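Local coordinates for protein putative mandelate racemase (PDB 2O56) that is of unknown function but binds magnesium and, as a member of the enolase superfamily, probably acts as a hydro-lyase, at residues A220-H223 with A224-T228; S230-Q233 with F234-I238; M258-V261 with A262-N266. All coordinates share one frame; numbering follows the deposited sequence. Where two conformers were deposited one is given.

Contact 1 (A220-H223 with A224-T228). With MG (magnesium ion), chain I.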
loop_
_atom_site.group_PDB
_atom_site.type_symbol
_atom_site.label_atom_id
_atom_site.label_comp_id
_atom_site.label_asym_id
_atom_site.label_seq_id
_atom_site.Cartn_x
_atom_site.Cartn_y
_atom_site.Cartn_z
ATOM N N ALA A 220 10.724 14.823 27.148
ATOM C CA ALA A 220 10.516 13.614 27.923
ATOM C C ALA A 220 11.327 12.482 27.321
ATOM O O ALA A 220 11.122 12.128 26.161
ATOM C CB ALA A 220 9.042 13.260 27.907
ATOM N N GLU A 221 12.243 11.935 28.117
ATOM C CA GLU A 221 13.181 10.912 27.682
ATOM C C GLU A 221 12.728 9.584 28.274
ATOM O O GLU A 221 12.327 9.527 29.432
ATOM C CB GLU A 221 14.584 11.306 28.157
ATOM C CG GLU A 221 15.532 10.204 28.463
ATOM C CD GLU A 221 16.272 9.721 27.225
ATOM O OE1 GLU A 221 17.418 10.164 26.998
ATOM O OE2 GLU A 221 15.705 8.902 26.472
ATOM N N MET A 222 12.747 8.524 27.465
ATOM C CA MET A 222 12.225 7.227 27.892
ATOM C C MET A 222 13.290 6.135 27.866
ATOM O O MET A 222 13.078 5.062 28.425
ATOM C CB MET A 222 11.064 6.779 26.999
ATOM C CG MET A 222 9.857 7.667 27.011
ATOM S SD MET A 222 9.216 8.050 28.655
ATOM C CE MET A 222 8.271 6.583 29.020
ATOM N N HIS A 223 14.396 6.402 27.172
ATOM C CA HIS A 223 15.567 5.517 27.113
ATOM C C HIS A 223 15.295 4.169 26.431
ATOM O O HIS A 223 16.142 3.276 26.509
ATOM C CB HIS A 223 16.121 5.232 28.518
ATOM C CG HIS A 223 16.905 6.356 29.123
ATOM N ND1 HIS A 223 16.418 7.126 30.165
ATOM C CD2 HIS A 223 18.149 6.820 28.859
ATOM C CE1 HIS A 223 17.324 8.023 30.504
ATOM N NE2 HIS A 223 18.382 7.859 29.729
ATOM N N ALA A 224 14.124 4.028 25.795
ATOM C CA ALA A 224 13.613 2.743 25.302
ATOM C C ALA A 224 13.526 1.668 26.379
ATOM O O ALA A 224 13.744 0.475 26.101
ATOM C CB ALA A 224 14.424 2.253 24.076
ATOM N N PHE A 225 13.196 2.092 27.607
ATOM C CA PHE A 225 12.931 1.163 28.707
ATOM C C PHE A 225 11.466 0.712 28.579
ATOM O O PHE A 225 11.069 -0.365 29.037
ATOM C CB PHE A 225 13.159 1.841 30.089
ATOM C CG PHE A 225 14.614 2.251 30.377
ATOM C CD1 PHE A 225 15.687 1.588 29.777
ATOM C CD2 PHE A 225 14.889 3.278 31.276
ATOM C CE1 PHE A 225 17.003 1.953 30.053
ATOM C CE2 PHE A 225 16.203 3.656 31.565
ATOM C CZ PHE A 225 17.268 2.980 30.960
ATOM N N THR A 226 10.660 1.563 27.965
ATOM C CA THR A 226 9.284 1.242 27.631
ATOM C C THR A 226 9.230 0.434 26.319
ATOM O O THR A 226 10.206 0.399 25.546
ATOM C CB THR A 226 8.455 2.526 27.446
ATOM O OG1 THR A 226 9.242 3.506 26.753
ATOM C CG2 THR A 226 8.022 3.106 28.808
ATOM N N ASP A 227 8.095 -0.222 26.077
ATOM C CA ASP A 227 7.820 -0.758 24.749
ATOM C C ASP A 227 6.696 0.051 24.102
ATOM O O ASP A 227 6.283 1.082 24.643
ATOM C CB ASP A 227 7.566 -2.283 24.792
ATOM C CG ASP A 227 6.207 -2.660 25.410
ATOM O OD1 ASP A 227 5.516 -1.786 25.975
ATOM O OD2 ASP A 227 5.831 -3.857 25.345
ATOM N N THR A 228 6.191 -0.409 22.962
ATOM C CA THR A 228 5.136 0.310 22.237
ATOM C C THR A 228 3.914 0.619 23.109
ATOM O O THR A 228 3.462 1.754 23.164
ATOM C CB THR A 228 4.697 -0.463 20.979
ATOM O OG1 THR A 228 5.845 -0.699 20.170
ATOM C CG2 THR A 228 3.671 0.334 20.161
HETATM MG MG MG I . 18.834 9.637 25.213
HETATM O O HOH W 1 20.584 10.899 25.740
HETATM O O HOH W 2 17.316 7.768 25.159
#
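Glu221 OE1, gripped by the magnesium ion at 2.3 Å and by Gln136 NE2, stands just ahead of a tight turn in which Met222 O accepts the N-H of Phe225 at 3.1 Å. That turn bond is almost straight (171° at the hydrogen) and closes a beta turn whose two central residues, His223 and Ala224, both adopt left-handed backbone angles. The bend at chi2 of Glu221 (86°) brings the other carboxylate oxygen back to the chain, and His223 N meets Glu221 OE2 at 2.9 Å from above the carboxylate plane. The metal and Gln136 hold one carboxylate oxygen, and the backbone of the turn holds the other. The same group lies over the centre of one face of the His223 ring, while His223 ND1 is hydrogen-bonded to Asp174. Across the turn the side chains of His223 and Phe225 run side by side. The two rings are slid apart and barely overlap, and the real contact is a CH-pi one: His223 CB sits 3.4 Å from the Phe225 ring centroid, over its face. On the side facing helix 228-238, Met222 CE presses tightly on Thr226 CG2 at 3.5 Å, and Thr226 OG1 is bonded to Pro249 O. Glu247, Glu273 and two waters complete the magnesium shell, the typical metal site of the enolase superfamily, with carboxylates carried at the C-terminal ends of barrel strands.

Contact 2 (S230-Q233 with F234-I238)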
loop_
_atom_site.group_PDB
_atom_site.type_symbol
_atom_site.label_atom_id
_atom_site.label_comp_id
_atom_site.label_asym_id
_atom_site.label_seq_id
_atom_site.Cartn_x
_atom_site.Cartn_y
_atom_site.Cartn_z
ATOM N N SER A 230 3.403 0.675 26.576
ATOM C CA SER A 230 3.670 1.607 27.667
ATOM C C SER A 230 4.133 2.989 27.214
ATOM O O SER A 230 3.842 3.979 27.877
ATOM C CB SER A 230 4.695 1.018 28.638
ATOM O OG SER A 230 5.833 0.521 27.947
ATOM N N ALA A 231 4.873 3.070 26.107
ATOM C CA ALA A 231 5.257 4.378 25.554
ATOM C C ALA A 231 4.009 5.163 25.159
ATOM O O ALA A 231 3.917 6.378 25.394
ATOM C CB ALA A 231 6.190 4.209 24.321
ATOM N N ILE A 232 3.047 4.471 24.558
ATOM C CA ILE A 232 1.757 5.088 24.225
ATOM C C ILE A 232 0.959 5.495 25.465
ATOM O O ILE A 232 0.399 6.579 25.506
ATOM C CB ILE A 232 0.910 4.214 23.278
ATOM C CG1 ILE A 232 1.555 4.189 21.876
ATOM C CG2 ILE A 232 -0.546 4.731 23.196
ATOM C CD1 ILE A 232 1.070 3.027 21.005
ATOM N N GLN A 233 0.928 4.628 26.472
ATOM C CA GLN A 233 0.188 4.908 27.715
ATOM C C GLN A 233 0.736 6.192 28.356
ATOM O O GLN A 233 -0.013 7.117 28.667
ATOM C CB GLN A 233 0.356 3.722 28.671
ATOM C CG GLN A 233 -0.732 3.630 29.740
ATOM C CD GLN A 233 -0.523 2.457 30.686
ATOM O OE1 GLN A 233 0.016 1.418 30.308
ATOM N NE2 GLN A 233 -0.938 2.634 31.936
ATOM N N PHE A 234 2.057 6.249 28.496
ATOM C CA PHE A 234 2.722 7.405 29.074
ATOM C C PHE A 234 2.608 8.670 28.237
ATOM O O PHE A 234 2.312 9.747 28.765
ATOM C CB PHE A 234 4.186 7.106 29.395
ATOM C CG PHE A 234 4.828 8.176 30.219
ATOM C CD1 PHE A 234 4.347 8.459 31.502
ATOM C CD2 PHE A 234 5.874 8.933 29.707
ATOM C CE1 PHE A 234 4.917 9.459 32.263
ATOM C CE2 PHE A 234 6.454 9.936 30.471
ATOM C CZ PHE A 234 5.968 10.196 31.755
ATOM N N GLY A 235 2.827 8.556 26.930
ATOM C CA GLY A 235 2.778 9.752 26.069
ATOM C C GLY A 235 1.432 10.453 26.106
ATOM O O GLY A 235 1.361 11.693 26.143
ATOM N N ARG A 236 0.364 9.660 26.113
ATOM C CA ARG A 236 -1.011 10.168 26.173
ATOM C C ARG A 236 -1.283 10.906 27.486
ATOM O O ARG A 236 -2.040 11.864 27.518
ATOM C CB ARG A 236 -2.015 9.023 26.033
ATOM C CG ARG A 236 -2.254 8.561 24.600
ATOM C CD ARG A 236 -3.437 7.607 24.530
ATOM N NE ARG A 236 -3.678 7.133 23.171
ATOM C CZ ARG A 236 -4.054 5.896 22.857
ATOM N NH1 ARG A 236 -4.238 4.978 23.804
ATOM N NH2 ARG A 236 -4.239 5.577 21.584
ATOM N N MET A 237 -0.664 10.429 28.565
ATOM C CA MET A 237 -0.760 11.064 29.895
ATOM C C MET A 237 -0.097 12.449 29.912
ATOM O O MET A 237 -0.623 13.390 30.515
ATOM C CB MET A 237 -0.097 10.188 30.953
ATOM C CG MET A 237 -0.843 8.898 31.277
ATOM S SD MET A 237 -0.098 7.994 32.664
ATOM C CE MET A 237 -0.338 9.193 33.951
ATOM N N ILE A 238 1.042 12.571 29.232
ATOM C CA ILE A 238 1.855 13.787 29.283
ATOM C C ILE A 238 1.604 14.777 28.130
ATOM O O ILE A 238 2.104 15.911 28.158
ATOM C CB ILE A 238 3.379 13.483 29.458
ATOM C CG1 ILE A 238 3.951 12.714 28.252
ATOM C CG2 ILE A 238 3.625 12.720 30.747
ATOM C CD1 ILE A 238 5.456 12.734 28.199
#
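Ile232 and Arg236, one helical turn apart, lie side by side and point the same way, with Ile232 CG2 over the centre of one guanidinium face, 3.7 Å from Arg236 CZ. Arg236 was modelled in two conformers, so this packing describes one of them and is to that extent doubtful. In this conformer the chain runs extended from CG to NE, and its first torsion (chi1 -80°) sets CG beside the backbone N, where it rests 3.4 Å from Ile232 O before the guanidinium reaches the isoleucine methyl. Gln233 takes another course: CG stands opposite the backbone N (chi1 -159°), and the straight chain beyond it carries NE2 to Leu193 O. Its backbone carbonyl oxygen, Gln233 O, is approached by Met237 CG at 3.3 Å, while the backbone bond from Met237 N to that oxygen is weak. Phe234 also swings CG away from its backbone N, sending the ring off the helix towards Leu198, Thr175 and Val176; Ile238 CG2 lies above one face of that ring, 3.6 Å from its plane and offset toward the rim. At the start of the segment, Phe234 N bonds Ser230 O at 3.0 Å. Ser230 OG accepts from Asp227 N, one half of a capping box at the helix start, and is also hydrogen-bonded to Leu189 O. Gly235 N reaches Ala231 O at 2.9 Å, and that oxygen also receives the hydroxyl of Tyr246, so a carbonyl of the helix is tied to the next strand. These are the contacts of an outer helix in a beta-alpha-beta crossover, here the one joining strands 217-221 and 246-247 of a TIM-type barrel.

Contact 3 (M258-V261 with A262-N266)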
loop_
_atom_site.group_PDB
_atom_site.type_symbol
_atom_site.label_atom_id
_atom_site.label_comp_id
_atom_site.label_asym_id
_atom_site.label_seq_id
_atom_site.Cartn_x
_atom_site.Cartn_y
_atom_site.Cartn_z
ATOM N N MET A 258 7.917 2.343 16.287
ATOM C CA MET A 258 8.033 3.815 16.345
ATOM C C MET A 258 6.869 4.535 15.659
ATOM O O MET A 258 6.341 5.537 16.172
ATOM C CB MET A 258 9.370 4.282 15.750
ATOM C CG MET A 258 9.786 5.717 16.153
ATOM S SD MET A 258 10.432 5.868 17.837
ATOM C CE MET A 258 11.931 4.888 17.722
ATOM N N LYS A 259 6.501 4.044 14.477
ATOM C CA LYS A 259 5.326 4.539 13.763
ATOM C C LYS A 259 4.037 4.364 14.571
ATOM O O LYS A 259 3.203 5.278 14.615
ATOM C CB LYS A 259 5.228 3.891 12.385
ATOM C CG LYS A 259 4.181 4.470 11.429
ATOM C CD LYS A 259 4.148 5.972 11.395
ATOM C CE LYS A 259 3.049 6.470 10.453
ATOM N NZ LYS A 259 3.074 5.782 9.133
ATOM N N GLN A 260 3.885 3.223 15.235
ATOM C CA GLN A 260 2.702 3.007 16.066
ATOM C C GLN A 260 2.627 4.038 17.214
ATOM O O GLN A 260 1.560 4.563 17.483
ATOM C CB GLN A 260 2.647 1.559 16.572
ATOM C CG GLN A 260 1.470 1.206 17.487
ATOM C CD GLN A 260 0.127 1.061 16.784
ATOM O OE1 GLN A 260 0.013 1.206 15.569
ATOM N NE2 GLN A 260 -0.907 0.769 17.570
ATOM N N VAL A 261 3.760 4.350 17.848
ATOM C CA VAL A 261 3.793 5.378 18.897
ATOM C C VAL A 261 3.413 6.750 18.310
ATOM O O VAL A 261 2.557 7.431 18.851
ATOM C CB VAL A 261 5.164 5.416 19.669
ATOM C CG1 VAL A 261 5.142 6.479 20.821
ATOM C CG2 VAL A 261 5.458 4.057 20.284
ATOM N N ALA A 262 3.990 7.093 17.156
ATOM C CA ALA A 262 3.707 8.358 16.461
ATOM C C ALA A 262 2.217 8.524 16.169
ATOM O O ALA A 262 1.658 9.613 16.348
ATOM C CB ALA A 262 4.520 8.466 15.180
ATOM N N ASP A 263 1.573 7.432 15.768
ATOM C CA ASP A 263 0.143 7.439 15.437
ATOM C C ASP A 263 -0.744 7.733 16.653
ATOM O O ASP A 263 -1.771 8.393 16.529
ATOM C CB ASP A 263 -0.268 6.085 14.851
ATOM C CG ASP A 263 0.272 5.863 13.438
ATOM O OD1 ASP A 263 0.787 6.828 12.839
ATOM O OD2 ASP A 263 0.161 4.725 12.926
ATOM N N LYS A 264 -0.345 7.223 17.816
ATOM C CA LYS A 264 -1.219 7.189 18.998
ATOM C C LYS A 264 -0.873 8.282 20.001
ATOM O O LYS A 264 -1.648 8.566 20.923
ATOM C CB LYS A 264 -1.150 5.811 19.668
ATOM C CG LYS A 264 -1.492 4.599 18.742
ATOM C CD LYS A 264 -2.787 4.845 17.937
ATOM C CE LYS A 264 -3.351 3.548 17.330
ATOM N NZ LYS A 264 -4.785 3.734 16.928
ATOM N N VAL A 265 0.306 8.879 19.843
ATOM C CA VAL A 265 0.772 9.933 20.767
ATOM C C VAL A 265 0.933 11.222 19.977
ATOM O O VAL A 265 1.602 11.238 18.951
ATOM C CB VAL A 265 2.110 9.543 21.455
ATOM C CG1 VAL A 265 2.666 10.707 22.299
ATOM C CG2 VAL A 265 1.943 8.292 22.306
ATOM N N ASN A 266 0.300 12.297 20.441
ATOM C CA ASN A 266 0.368 13.599 19.750
ATOM C C ASN A 266 1.462 14.500 20.318
ATOM O O ASN A 266 1.208 15.632 20.693
ATOM C CB ASN A 266 -0.988 14.328 19.856
ATOM C CG ASN A 266 -2.122 13.557 19.204
ATOM O OD1 ASN A 266 -1.927 12.845 18.224
ATOM N ND2 ASN A 266 -3.313 13.692 19.756
HETATM O O HOH W 3 1.249 2.285 12.844
#
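Val261 O takes two backbone donors from the last turn of its helix. Val265 N comes at 2.9 Å, nearly in line with the carbonyl bond (172°), whereas Lys264 N, 3.1 Å from Val261 O, lies well above the carbonyl plane. Earlier in the helix the i to i+4 pattern is regular, Ala262 N bonding Met258 O and Asp263 N bonding Lys259 O, but the bond from Lys264 N to Gln260 O is weak; Val265 is the first residue to leave helical angles. The shared carbonyl therefore marks where helix 255-264 gives way to the loop before strand 269-271, the next crossover of the barrel. Apolar contact lies on the face turned inward: Val261 CG1 and Val265 CG2, on parallel-running side chains, meet at 4.0 Å. Met258 extends this face, reaching Pro249, Leu269 and Ala271, and Val261 also packs on Ala231 of helix 228-238. The polar contacts are made by Lys259, Gln260, Asp263 and Lys264. Lys259 starts with CG opposite the backbone N (chi1 -170°) and then bends twice, bringing CE to 3.3 Å from Asp263 OD1. Its ammonium group stays 4.5 Å from that oxygen, measured at Lys259 NZ, too far for a salt bridge, and bonds Asn287 O instead; the nearby opposite charge may still add a mild attraction. Asp263 OD2 is served by a water, which donates to it at 2.7 Å and to Gln260 OE1 at 3.2 Å, linking residues three apart. Gln260 NE2 crosses the aliphatic part of Lys264, 3.7 Å from Lys264 CE, and Lys264 NZ makes a weak hydrogen bond to Ala262 O of a neighbouring subunit.

The three contacts follow one another along the chain, and each touches the other two. Contact 1 holds the metal ligand itself, and contact 2 backs it: Met222 CE presses on Phe234 CD2 at 3.4 Å, and Ala220 CB meets Ile238 CD1 at 3.6 Å. Contacts 2 and 3 lie on neighbouring outer helices, with Ile232 CG2 against Lys264 CB at 3.7 Å. Thr228 joins contact 1 directly to contact 3, its CG2 lying 3.6 Å from Gln260 CG. Glu221 coordinates the magnesium directly, whereas the side chains of Met258 in contact 3 and Phe234 in contact 2 are about 11 Å and about 13 Å from it.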